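Local atomic coordinates of valine-pyruvate aminotransferase (Salmonella typhimurium, PDB entry 3G7Q), a protein that probably catalyses the pyridoxal 5'-phosphate-dependent transfer of the amino group of L-valine to pyruvate, yielding L-alanine and 3-methyl-2-oxobutanoate. Residues S61-D66 / M290-K295; N157-L160 / F166-H169; V186-N191 / N195-E200. All blocks are in the same frame, centred on the assembly; numbering follows the deposited sequence. Where two conformers were deposited one is given.

Contact 1: residues S61-D66 / M290-K295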
# COMPACT_ATOMS: atom_id res chain seq x y z
N SER A 61 13.51 20.46 12.19
CA SER A 61 13.86 21.16 10.95
C SER A 61 12.68 21.36 10.00
O SER A 61 12.84 22.03 8.97
CB SER A 61 14.94 20.40 10.21
OG SER A 61 14.46 19.15 9.74
N GLY A 62 11.51 20.81 10.32
CA GLY A 62 10.34 20.91 9.44
C GLY A 62 10.24 19.75 8.46
O GLY A 62 9.24 19.61 7.74
N LYS A 63 11.25 18.89 8.42
CA LYS A 63 11.28 17.78 7.45
C LYS A 63 10.22 16.70 7.70
O LYS A 63 9.70 16.13 6.73
CB LYS A 63 12.65 17.16 7.38
CG LYS A 63 13.72 18.09 6.79
CD LYS A 63 15.09 17.43 6.93
CE LYS A 63 16.23 18.34 6.48
NZ LYS A 63 17.57 17.78 6.87
N ALA A 64 9.88 16.44 8.97
CA ALA A 64 8.87 15.44 9.27
C ALA A 64 7.52 15.93 8.78
O ALA A 64 6.77 15.20 8.13
CB ALA A 64 8.82 15.14 10.76
N ALA A 65 7.21 17.19 9.09
CA ALA A 65 5.96 17.79 8.65
C ALA A 65 5.91 17.82 7.12
O ALA A 65 4.86 17.53 6.54
CB ALA A 65 5.78 19.20 9.23
N ASP A 66 7.02 18.15 6.46
CA ASP A 66 7.05 18.18 4.99
C ASP A 66 6.70 16.80 4.41
O ASP A 66 5.98 16.69 3.41
CB ASP A 66 8.41 18.58 4.46
CG ASP A 66 8.73 20.05 4.63
OD1 ASP A 66 7.84 20.87 4.93
OD2 ASP A 66 9.92 20.40 4.43
N MSE A 290 15.04 7.81 4.81
CA MSE A 290 16.09 7.25 3.95
C MSE A 290 16.92 8.35 3.30
O MSE A 290 18.15 8.26 3.27
CB MSE A 290 15.51 6.39 2.84
CG MSE A 290 15.02 5.06 3.28
SE MSE A 290 14.80 3.91 1.72
CE MSE A 290 16.24 4.00 1.17
N CYS A 291 16.26 9.38 2.78
CA CYS A 291 16.99 10.49 2.17
C CYS A 291 17.99 11.08 3.16
O CYS A 291 19.14 11.35 2.82
CB CYS A 291 16.07 11.61 1.71
SG CYS A 291 15.23 11.35 0.16
N GLU A 292 17.52 11.28 4.39
CA GLU A 292 18.34 11.86 5.43
C GLU A 292 19.49 10.94 5.81
O GLU A 292 20.63 11.41 5.95
CB GLU A 292 17.47 12.16 6.65
CG GLU A 292 18.03 13.13 7.64
CD GLU A 292 18.35 14.51 7.04
OE1 GLU A 292 17.69 14.99 6.08
OE2 GLU A 292 19.33 15.08 7.52
N MSE A 293 19.22 9.64 5.96
CA MSE A 293 20.29 8.70 6.30
C MSE A 293 21.35 8.63 5.19
O MSE A 293 22.55 8.55 5.48
CB MSE A 293 19.74 7.29 6.59
CG MSE A 293 18.96 7.24 7.89
SE MSE A 293 18.37 5.46 8.33
CE MSE A 293 17.06 5.32 6.98
N ILE A 294 20.91 8.69 3.94
CA ILE A 294 21.85 8.66 2.80
C ILE A 294 22.70 9.94 2.79
O ILE A 294 23.92 9.88 2.64
CB ILE A 294 21.12 8.48 1.47
CG1 ILE A 294 20.56 7.06 1.39
CG2 ILE A 294 22.07 8.74 0.28
CD1 ILE A 294 19.54 6.85 0.29
N LYS A 295 22.04 11.07 2.97
CA LYS A 295 22.72 12.38 3.04
C LYS A 295 23.76 12.45 4.15
O LYS A 295 24.84 13.02 3.97
CB LYS A 295 21.68 13.48 3.27
CG LYS A 295 22.21 14.89 3.36
CD LYS A 295 21.06 15.89 3.58

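Contact 2: residues N157-L160 / F166-H169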
# COMPACT_ATOMS: atom_id res chain seq x y z
N ASN A 157 18.67 -29.63 -3.85
CA ASN A 157 19.58 -30.65 -3.34
C ASN A 157 19.93 -30.23 -1.92
O ASN A 157 19.82 -29.05 -1.58
CB ASN A 157 20.86 -30.73 -4.16
CG ASN A 157 20.65 -31.38 -5.51
OD1 ASN A 157 19.76 -32.20 -5.69
ND2 ASN A 157 21.52 -31.04 -6.46
N ILE A 158 20.39 -31.17 -1.10
CA ILE A 158 20.78 -30.89 0.29
C ILE A 158 22.25 -31.27 0.48
O ILE A 158 22.65 -32.36 0.13
CB ILE A 158 19.94 -31.69 1.26
CG1 ILE A 158 18.48 -31.22 1.18
CG2 ILE A 158 20.49 -31.58 2.70
CD1 ILE A 158 17.50 -32.09 1.98
N GLU A 159 23.03 -30.34 1.01
CA GLU A 159 24.43 -30.58 1.36
C GLU A 159 24.51 -30.62 2.88
O GLU A 159 24.15 -29.63 3.52
CB GLU A 159 25.29 -29.44 0.86
CG GLU A 159 26.76 -29.52 1.30
CD GLU A 159 27.59 -28.31 0.89
OE1 GLU A 159 27.06 -27.19 0.67
OE2 GLU A 159 28.83 -28.49 0.86
N LEU A 160 24.93 -31.74 3.47
CA LEU A 160 25.11 -31.79 4.94
C LEU A 160 26.41 -31.09 5.29
O LEU A 160 27.40 -31.22 4.56
CB LEU A 160 25.09 -33.22 5.45
CG LEU A 160 23.78 -33.99 5.21
CD1 LEU A 160 23.92 -35.47 5.61
CD2 LEU A 160 22.61 -33.31 5.94
N PHE A 166 23.15 -27.72 7.46
CA PHE A 166 22.96 -28.14 6.08
C PHE A 166 22.70 -26.92 5.23
O PHE A 166 22.42 -25.84 5.75
CB PHE A 166 21.85 -29.18 5.94
CG PHE A 166 20.46 -28.67 6.22
CD1 PHE A 166 20.03 -28.48 7.52
CD2 PHE A 166 19.57 -28.43 5.19
CE1 PHE A 166 18.76 -28.07 7.78
CE2 PHE A 166 18.27 -27.99 5.47
CZ PHE A 166 17.88 -27.80 6.75
N LYS A 167 22.76 -27.12 3.91
CA LYS A 167 22.55 -26.03 2.98
C LYS A 167 21.82 -26.55 1.72
O LYS A 167 22.19 -27.59 1.17
CB LYS A 167 23.89 -25.43 2.56
CG LYS A 167 23.79 -24.28 1.58
CD LYS A 167 25.12 -23.58 1.34
CE LYS A 167 25.05 -22.59 0.15
NZ LYS A 167 24.16 -21.40 0.38
N TYR A 168 20.78 -25.85 1.33
CA TYR A 168 20.06 -26.18 0.12
C TYR A 168 20.82 -25.63 -1.07
O TYR A 168 21.43 -24.56 -1.00
CB TYR A 168 18.68 -25.57 0.12
CG TYR A 168 17.70 -26.13 1.14
CD1 TYR A 168 17.37 -27.48 1.15
CD2 TYR A 168 17.07 -25.31 2.02
CE1 TYR A 168 16.44 -28.01 2.07
CE2 TYR A 168 16.14 -25.79 2.94
CZ TYR A 168 15.84 -27.16 2.96
OH TYR A 168 14.94 -27.64 3.87
N HIS A 169 20.75 -26.37 -2.17
CA HIS A 169 21.36 -26.00 -3.45
C HIS A 169 20.39 -26.17 -4.61
O HIS A 169 19.55 -27.05 -4.58
CB HIS A 169 22.59 -26.86 -3.72
CG HIS A 169 23.74 -26.54 -2.83
ND1 HIS A 169 24.57 -25.45 -3.07
CD2 HIS A 169 24.20 -27.12 -1.71
CE1 HIS A 169 25.50 -25.41 -2.13
NE2 HIS A 169 25.30 -26.41 -1.29

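Contact 3: residues V186-N191 / N195-E200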
# COMPACT_ATOMS: atom_id res chain seq x y z
N VAL A 186 14.19 -15.56 -6.72
CA VAL A 186 15.01 -16.03 -5.61
C VAL A 186 15.13 -14.88 -4.60
O VAL A 186 14.83 -13.74 -4.91
CB VAL A 186 16.42 -16.46 -6.04
CG1 VAL A 186 16.38 -17.63 -6.98
CG2 VAL A 186 17.18 -15.29 -6.67
N SER A 187 15.52 -15.19 -3.38
CA SER A 187 15.79 -14.17 -2.36
C SER A 187 17.24 -14.40 -1.95
O SER A 187 17.77 -15.50 -2.17
CB SER A 187 14.84 -14.27 -1.18
OG SER A 187 14.89 -15.58 -0.62
N ARG A 188 17.90 -13.38 -1.39
CA ARG A 188 19.30 -13.52 -1.00
C ARG A 188 19.71 -12.43 -0.03
O ARG A 188 19.87 -11.28 -0.45
CB ARG A 188 20.21 -13.44 -2.23
CG ARG A 188 21.62 -13.91 -2.05
CD ARG A 188 22.43 -13.61 -3.29
NE ARG A 188 23.63 -14.41 -3.40
CZ ARG A 188 24.77 -14.03 -4.01
NH1 ARG A 188 24.89 -12.81 -4.51
NH2 ARG A 188 25.79 -14.85 -4.08
N PRO A 189 19.86 -12.75 1.27
CA PRO A 189 19.59 -14.01 1.98
C PRO A 189 18.11 -14.33 2.00
O PRO A 189 17.26 -13.45 1.81
CB PRO A 189 20.06 -13.75 3.41
CG PRO A 189 20.94 -12.51 3.33
CD PRO A 189 20.40 -11.72 2.17
N THR A 190 17.81 -15.59 2.26
CA THR A 190 16.44 -16.09 2.16
C THR A 190 15.67 -16.24 3.46
O THR A 190 16.21 -16.68 4.47
CB THR A 190 16.49 -17.48 1.49
OG1 THR A 190 17.09 -17.38 0.20
CG2 THR A 190 15.08 -18.12 1.37
N ASN A 191 14.41 -15.79 3.42
CA ASN A 191 13.40 -16.14 4.41
C ASN A 191 12.75 -17.37 3.71
O ASN A 191 12.17 -17.22 2.63
CB ASN A 191 12.44 -14.98 4.60
CG ASN A 191 11.21 -15.32 5.44
OD1 ASN A 191 10.97 -16.49 5.83
ND2 ASN A 191 10.36 -14.29 5.69
N ASN A 195 19.41 -19.05 3.88
CA ASN A 195 20.32 -19.44 2.83
C ASN A 195 20.80 -18.26 2.00
O ASN A 195 20.04 -17.33 1.75
CB ASN A 195 19.65 -20.41 1.88
CG ASN A 195 20.63 -21.03 0.89
OD1 ASN A 195 21.71 -21.50 1.29
ND2 ASN A 195 20.27 -21.02 -0.40
N VAL A 196 22.04 -18.35 1.55
CA VAL A 196 22.59 -17.39 0.60
C VAL A 196 23.00 -18.17 -0.64
O VAL A 196 24.01 -18.90 -0.65
CB VAL A 196 23.75 -16.57 1.21
CG1 VAL A 196 24.50 -15.80 0.11
CG2 VAL A 196 23.18 -15.61 2.26
N ILE A 197 22.18 -18.10 -1.67
CA ILE A 197 22.48 -18.75 -2.92
C ILE A 197 23.92 -18.37 -3.36
O ILE A 197 24.30 -17.20 -3.26
CB ILE A 197 21.39 -18.39 -3.96
CG1 ILE A 197 21.62 -19.12 -5.27
CG2 ILE A 197 21.27 -16.85 -4.13
CD1 ILE A 197 20.54 -18.84 -6.30
N THR A 198 24.70 -19.34 -3.83
CA THR A 198 26.12 -19.11 -4.14
C THR A 198 26.30 -18.23 -5.37
O THR A 198 25.40 -18.12 -6.22
CB THR A 198 26.91 -20.41 -4.32
OG1 THR A 198 26.57 -21.04 -5.58
CG2 THR A 198 26.69 -21.38 -3.12
N ASP A 199 27.46 -17.57 -5.46
CA ASP A 199 27.74 -16.78 -6.65
C ASP A 199 27.57 -17.62 -7.93
O ASP A 199 26.96 -17.14 -8.89
CB ASP A 199 29.15 -16.20 -6.64
CG ASP A 199 29.38 -15.24 -5.50
OD1 ASP A 199 28.41 -14.60 -5.06
OD2 ASP A 199 30.53 -15.14 -5.07
N GLU A 200 28.04 -18.85 -7.91
CA GLU A 200 27.98 -19.73 -9.08
C GLU A 200 26.53 -20.07 -9.44
O GLU A 200 26.14 -20.03 -10.60
CB GLU A 200 28.79 -20.99 -8.83
CG GLU A 200 28.99 -21.90 -10.04
O HOH W 1 19.72 -16.94 -1.07
O HOH W 2 17.55 -19.90 -0.90

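Contact 1: residues S61-D66 / M290-K295
Lys63 lays the outer half of its chain across the carboxylate of Glu292, the two side chains crossing at about a right angle. Its ammonium nitrogen NZ donates to Glu292 OE1 at 2.9 Å, forming a salt bridge, and comes from above the carboxylate plane, 41° out of it. The second oxygen, Glu292 OE2, is 3.3 Å from Lys63 NZ, while the methylene carbon Lys63 CD passes 3.7 Å from Glu292 OE1. An extended lysine chain spans most of the gap, for the nearest CA atoms, those of Lys63 and Glu292, are 9.4 Å apart. Glu292 behaves differently: its CG is anti to the backbone N, and a bend at chi2 (59°) turns the carboxylate aside from the line of the chain. That group is shared, since Arg296 forms a salt bridge with OE2 and Gln75 donates to OE1, and three donors would be expected to keep it ionised. At the base of the lysine, Gly62 leaves helix 45-61 with positive phi and N-caps helix 63-69, of which Lys63 is the first residue. Nearby, Ala65 packs on Gln52 of the second subunit. The pair Lys63-Glu292 is the whole of the direct contact between the segments: one salt bridge, between residues far apart in sequence, joins helix 63-69 to helix 285-295 within this class I aminotransferase fold.

Contact 2: residues N157-L160 / F166-H169
Glu159 reaches across the strand pair to His169 rather than to Lys167, its partner in register. Its CB lies against Lys167 O and, at 3.6 Å, against His169 CD2, meeting the imidazole at its edge and in its plane. CG is anti to the backbone N (chi1 174°), and the extended chain carries CD to 3.7 Å from His169 NE2. At the tip, OE1 accepts from His169 NE2 at 2.7 Å; OE1 lies in the ring plane, whereas NE2 comes from above the carboxylate plane, and the two planes are 51° apart. The other ring nitrogen, His169 ND1, is bonded to Glu201 of helix 199-211, so the imidazole is fixed between two glutamates.

Beneath this diagonal lies a regular antiparallel ladder. Asn157 with His169 and Glu159 with Lys167 are hydrogen-bonded pairs, each joined by two backbone bonds, whereas Ile158 with Tyr168 and Leu160 with Phe166 are non-hydrogen-bonded. The apolar residues share one face of the sheet: Ile158 CG1 lies 3.9 Å from Tyr168 CD1, the two side chains pointing the same way, and Ile158 CG2 meets Phe166 CD2 at 4.1 Å. On the polar face, Lys167 leads away to Glu337, Asn195 and Val196. The hairpin of strands 157-161 and 165-169 forms one margin of a mixed sheet, tied to helix 199-211 through Glu201; strand 165-169 runs parallel to strand 332-334, and Trp345 of strand 341-345 meets Ile158, Leu160 and the ring of Phe166.

Contact 3: residues V186-N191 / N195-E200
Two nitrogens on one flank of the Arg188 guanidinium, NE and NH2, both donate to Ile197 O at 2.9 Å, close to the guanidinium plane. The same NH2 forms a salt bridge with Asp199 OD1 at 2.8 Å, reaching it on the anti side, 28° out of the carboxylate plane, with the guanidinium and carboxylate planes 75° apart. Arg235 completes the site: its backbone O accepts from Arg188 NH1, and its N donates to Asp199 OD1.

Farther along, Thr190 N donates to Asn195 O at 2.9 Å. One water has four partners, giving hydrogens to Ser187 O and Asn195 O and accepting from Thr190 OG1 and Ile197 N. A second water joins Thr190 OG1 to Asn195 ND2, while the amide oxygen of Asn195 is held by Lys167.

Apolar packing flanks these bonds. The chain turns at the cis peptide before Pro189, whose CB packs 3.8 Å from Val196 CG2. The turn includes the Asn-Pro-Thr-Gly sequence beginning at Asn191, whose OD1 is hydrogen-bonded to Arg389 NH1; in class I aminotransferases an equivalent asparagine and arginine line the substrate-carboxylate site, probably so here. The contact belongs to the crossover of a beta-alpha-beta unit, from strand 181-187 to helix 199-211, typical of the pyridoxal-phosphate-dependent aminotransferase fold.

In the fold
Burial and chemistry change together across these contacts. Contact 3 is buried near the middle of the chain, where arginine, backbone carbonyls and ordered water satisfy one another within the turn after strand 181-187. Contact 2, partly buried, relies on strand pairing with one apolar and one polar face. Contact 1, its centre about 26 Å from the chain centre, rests on one charged pair between helices. Contacts 2 and 3 have centres 12 Å apart and touch through Lys167, which ties the hairpin of one sheet to the turn leaving a strand of another. Contact 1 stands apart, about 16 Å from contact 3 between nearest atoms, yet along the sequence both others fall between its two segments.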